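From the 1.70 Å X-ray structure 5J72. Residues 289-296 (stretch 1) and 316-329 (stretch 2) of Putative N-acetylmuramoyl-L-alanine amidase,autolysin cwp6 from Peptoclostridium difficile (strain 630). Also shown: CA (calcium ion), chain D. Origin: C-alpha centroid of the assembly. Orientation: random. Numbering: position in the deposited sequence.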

# COMPACT_ATOMS: atom_id res chain seq x y z
N LEU A 289 14.15 12.04 -6.46
CA LEU A 289 14.93 10.85 -6.68
C LEU A 289 16.46 11.13 -6.49
O LEU A 289 16.99 12.13 -6.97
CB LEU A 289 14.65 10.29 -8.08
CG LEU A 289 13.18 9.89 -8.26
CD1 LEU A 289 13.00 9.27 -9.70
CD2 LEU A 289 12.79 8.82 -7.17
N ALA A 290 17.13 10.23 -5.82
CA ALA A 290 18.54 10.43 -5.47
C ALA A 290 19.41 9.22 -5.79
O ALA A 290 18.96 8.16 -6.24
CB ALA A 290 18.62 10.69 -3.97
N ASN A 291 20.75 9.43 -5.56
CA ASN A 291 21.72 8.36 -5.64
C ASN A 291 21.84 7.81 -4.21
O ASN A 291 21.31 8.42 -3.27
CB ASN A 291 23.11 8.92 -6.12
CG ASN A 291 23.00 9.37 -7.55
OD1 ASN A 291 22.79 8.54 -8.40
ND2 ASN A 291 23.01 10.65 -7.87
N LYS A 292 22.55 6.73 -4.01
CA LYS A 292 22.69 6.17 -2.68
C LYS A 292 23.26 7.13 -1.65
O LYS A 292 22.76 7.18 -0.53
CB LYS A 292 23.58 4.94 -2.75
CG LYS A 292 23.78 4.31 -1.38
CD LYS A 292 24.28 2.88 -1.53
CE LYS A 292 25.07 2.44 -0.35
NZ LYS A 292 25.99 1.33 -0.71
N ASP A 293 24.31 7.92 -1.99
CA ASP A 293 24.88 8.83 -0.97
C ASP A 293 24.58 10.27 -1.14
O ASP A 293 25.04 11.07 -0.30
CB ASP A 293 26.42 8.70 -0.93
CG ASP A 293 26.87 7.27 -0.76
OD1 ASP A 293 26.37 6.59 0.16
OD2 ASP A 293 27.72 6.82 -1.55
N SER A 294 23.83 10.69 -2.15
CA SER A 294 23.57 12.12 -2.22
C SER A 294 22.49 12.39 -3.30
O SER A 294 22.25 11.53 -4.17
CB SER A 294 24.84 12.87 -2.66
OG SER A 294 25.16 12.43 -3.98
N VAL A 295 21.87 13.55 -3.24
CA VAL A 295 21.02 13.91 -4.38
C VAL A 295 22.02 14.62 -5.36
O VAL A 295 23.05 15.12 -4.89
CB VAL A 295 19.89 14.89 -3.97
CG1 VAL A 295 19.02 14.23 -2.88
CG2 VAL A 295 20.47 16.23 -3.47
N PRO A 296 21.78 14.68 -6.68
CA PRO A 296 22.70 15.35 -7.63
C PRO A 296 22.84 16.81 -7.26
O PRO A 296 21.96 17.39 -6.59
CB PRO A 296 22.01 15.15 -8.99
CG PRO A 296 21.17 13.87 -8.78
CD PRO A 296 20.64 14.06 -7.39
CA CA D . 18.76 20.96 9.46
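Stretch 2 316-329: GSQSLSSKIIDQIS

Stretch 2 begins as a turn, in which Ser319 N and Leu320 N both bond to Gly316 O (2.9 Å each), then extends through Leu320 and Ser321 before entering a helix at Ser322. It runs in the same sense as stretch 1: Lys292 lies nearest Leu320 (CA to CA 4.6 Å) and Ser294 nearest Ile324 (CA to CA 4.5 Å). The extended link docks on the backbone of Lys292, whose O accepts from Ser321 N at 2.9 Å, nearly in line, while Lys292 CA approaches Ser319 O at 3.3 Å. The aliphatic arm of Lys292 lies against the turn, with CD 3.2 Å from Gln318 O, and a water bridges its NZ to that same oxygen.

Ser321 caps the helix, its OG accepting from Lys323 N (3.1 Å) and donating to Asp293 OD1 (2.6 Å), so the acidic side chain is fastened to the helix start. One turn on, Ile324, t at both chi1 and chi2, reaches into the hollow between Ala290 and Val295; its CD1 lies 3.3 Å from Ala290 CB and 3.9 Å from Val295 CG1. Leu320 CD2 adds a looser contact with Ala290 CB (4.4 Å), and Ile328 CD1 meets Val295 CG1 at 4.1 Å. Extended Gln327 closes the far end, its OE1 accepting from Val295 N at 2.9 Å.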

# COMPACT_ATOMS: atom_id res chain seq x y z
N GLY A 316 16.00 1.30 2.46
CA GLY A 316 16.96 0.90 3.49
C GLY A 316 18.33 1.52 3.23
O GLY A 316 18.52 2.30 2.29
N SER A 317 19.30 1.16 4.09
CA SER A 317 20.70 1.63 4.09
C SER A 317 21.42 1.39 2.78
O SER A 317 22.27 2.19 2.39
CB SER A 317 21.48 0.89 5.19
OG SER A 317 21.03 1.51 6.37
N GLN A 318 21.09 0.32 2.12
CA GLN A 318 21.71 0.00 0.86
C GLN A 318 21.18 0.86 -0.26
O GLN A 318 21.82 0.91 -1.32
CB GLN A 318 21.45 -1.46 0.47
CG GLN A 318 20.76 -2.31 1.53
CD GLN A 318 19.32 -1.89 1.82
OE1 GLN A 318 19.04 -1.35 2.86
NE2 GLN A 318 18.38 -2.12 0.89
N SER A 319 20.00 1.52 -0.08
CA SER A 319 19.47 2.38 -1.15
C SER A 319 19.73 3.81 -0.88
O SER A 319 19.95 4.56 -1.82
CB SER A 319 17.96 2.18 -1.28
OG SER A 319 17.71 0.87 -1.73
N LEU A 320 19.65 4.23 0.42
CA LEU A 320 19.88 5.61 0.86
C LEU A 320 20.75 5.47 2.07
O LEU A 320 20.28 5.02 3.11
CB LEU A 320 18.52 6.28 1.23
CG LEU A 320 17.59 6.40 -0.01
CD1 LEU A 320 16.22 6.91 0.48
CD2 LEU A 320 18.23 7.40 -1.06
N SER A 321 22.04 5.87 1.96
CA SER A 321 22.94 5.62 3.10
C SER A 321 22.89 6.79 4.09
O SER A 321 22.21 7.79 3.84
CB SER A 321 24.37 5.51 2.55
OG SER A 321 24.81 6.81 2.20
N SER A 322 23.65 6.68 5.20
CA SER A 322 23.70 7.76 6.18
C SER A 322 24.29 9.02 5.56
O SER A 322 24.10 10.11 6.09
CB SER A 322 24.54 7.34 7.39
OG SER A 322 25.82 6.95 6.91
N LYS A 323 25.00 8.89 4.43
CA LYS A 323 25.60 10.07 3.81
C LYS A 323 24.51 10.97 3.20
O LYS A 323 24.58 12.20 3.33
CB LYS A 323 26.59 9.62 2.71
CG LYS A 323 27.99 9.26 3.29
CD LYS A 323 28.72 8.35 2.34
CE LYS A 323 30.01 7.81 2.94
NZ LYS A 323 30.28 6.41 2.49
N ILE A 324 23.46 10.37 2.57
CA ILE A 324 22.43 11.30 2.02
C ILE A 324 21.62 11.86 3.17
O ILE A 324 21.19 13.01 3.10
CB ILE A 324 21.60 10.56 0.94
CG1 ILE A 324 20.78 11.63 0.10
CG2 ILE A 324 20.73 9.47 1.60
CD1 ILE A 324 19.96 10.99 -0.97
N ILE A 325 21.40 11.10 4.26
CA ILE A 325 20.66 11.69 5.38
C ILE A 325 21.46 12.89 5.96
O ILE A 325 20.90 13.92 6.31
CB ILE A 325 20.37 10.61 6.44
CG1 ILE A 325 19.40 9.57 5.83
CG2 ILE A 325 19.80 11.22 7.72
CD1 ILE A 325 18.84 8.57 6.84
N ASP A 326 22.76 12.74 6.07
CA ASP A 326 23.60 13.81 6.56
C ASP A 326 23.49 15.03 5.65
O ASP A 326 23.37 16.14 6.15
CB ASP A 326 25.07 13.38 6.53
CG ASP A 326 25.93 14.56 6.95
OD1 ASP A 326 26.61 15.16 6.06
OD2 ASP A 326 25.92 14.90 8.15
N GLN A 327 23.57 14.81 4.33
CA GLN A 327 23.48 15.91 3.34
C GLN A 327 22.16 16.66 3.47
O GLN A 327 22.16 17.89 3.59
CB GLN A 327 23.54 15.33 1.94
CG GLN A 327 23.49 16.41 0.87
CD GLN A 327 23.42 15.80 -0.53
OE1 GLN A 327 22.63 14.90 -0.80
NE2 GLN A 327 24.19 16.33 -1.50
N ILE A 328 21.04 15.91 3.49
CA ILE A 328 19.72 16.54 3.52
C ILE A 328 19.35 17.04 4.88
O ILE A 328 18.71 18.10 5.02
CB ILE A 328 18.69 15.53 2.96
CG1 ILE A 328 19.06 15.17 1.50
CG2 ILE A 328 17.26 16.16 3.08
CD1 ILE A 328 19.16 16.43 0.58
N SER A 329 19.73 16.30 5.93
CA SER A 329 19.46 16.78 7.27
C SER A 329 20.02 18.18 7.47
O SER A 329 19.46 18.96 8.23
CB SER A 329 20.14 15.86 8.30
OG SER A 329 19.73 16.24 9.61
O HOH W 1 24.38 -0.49 -2.17
O HOH W 2 17.80 20.35 11.33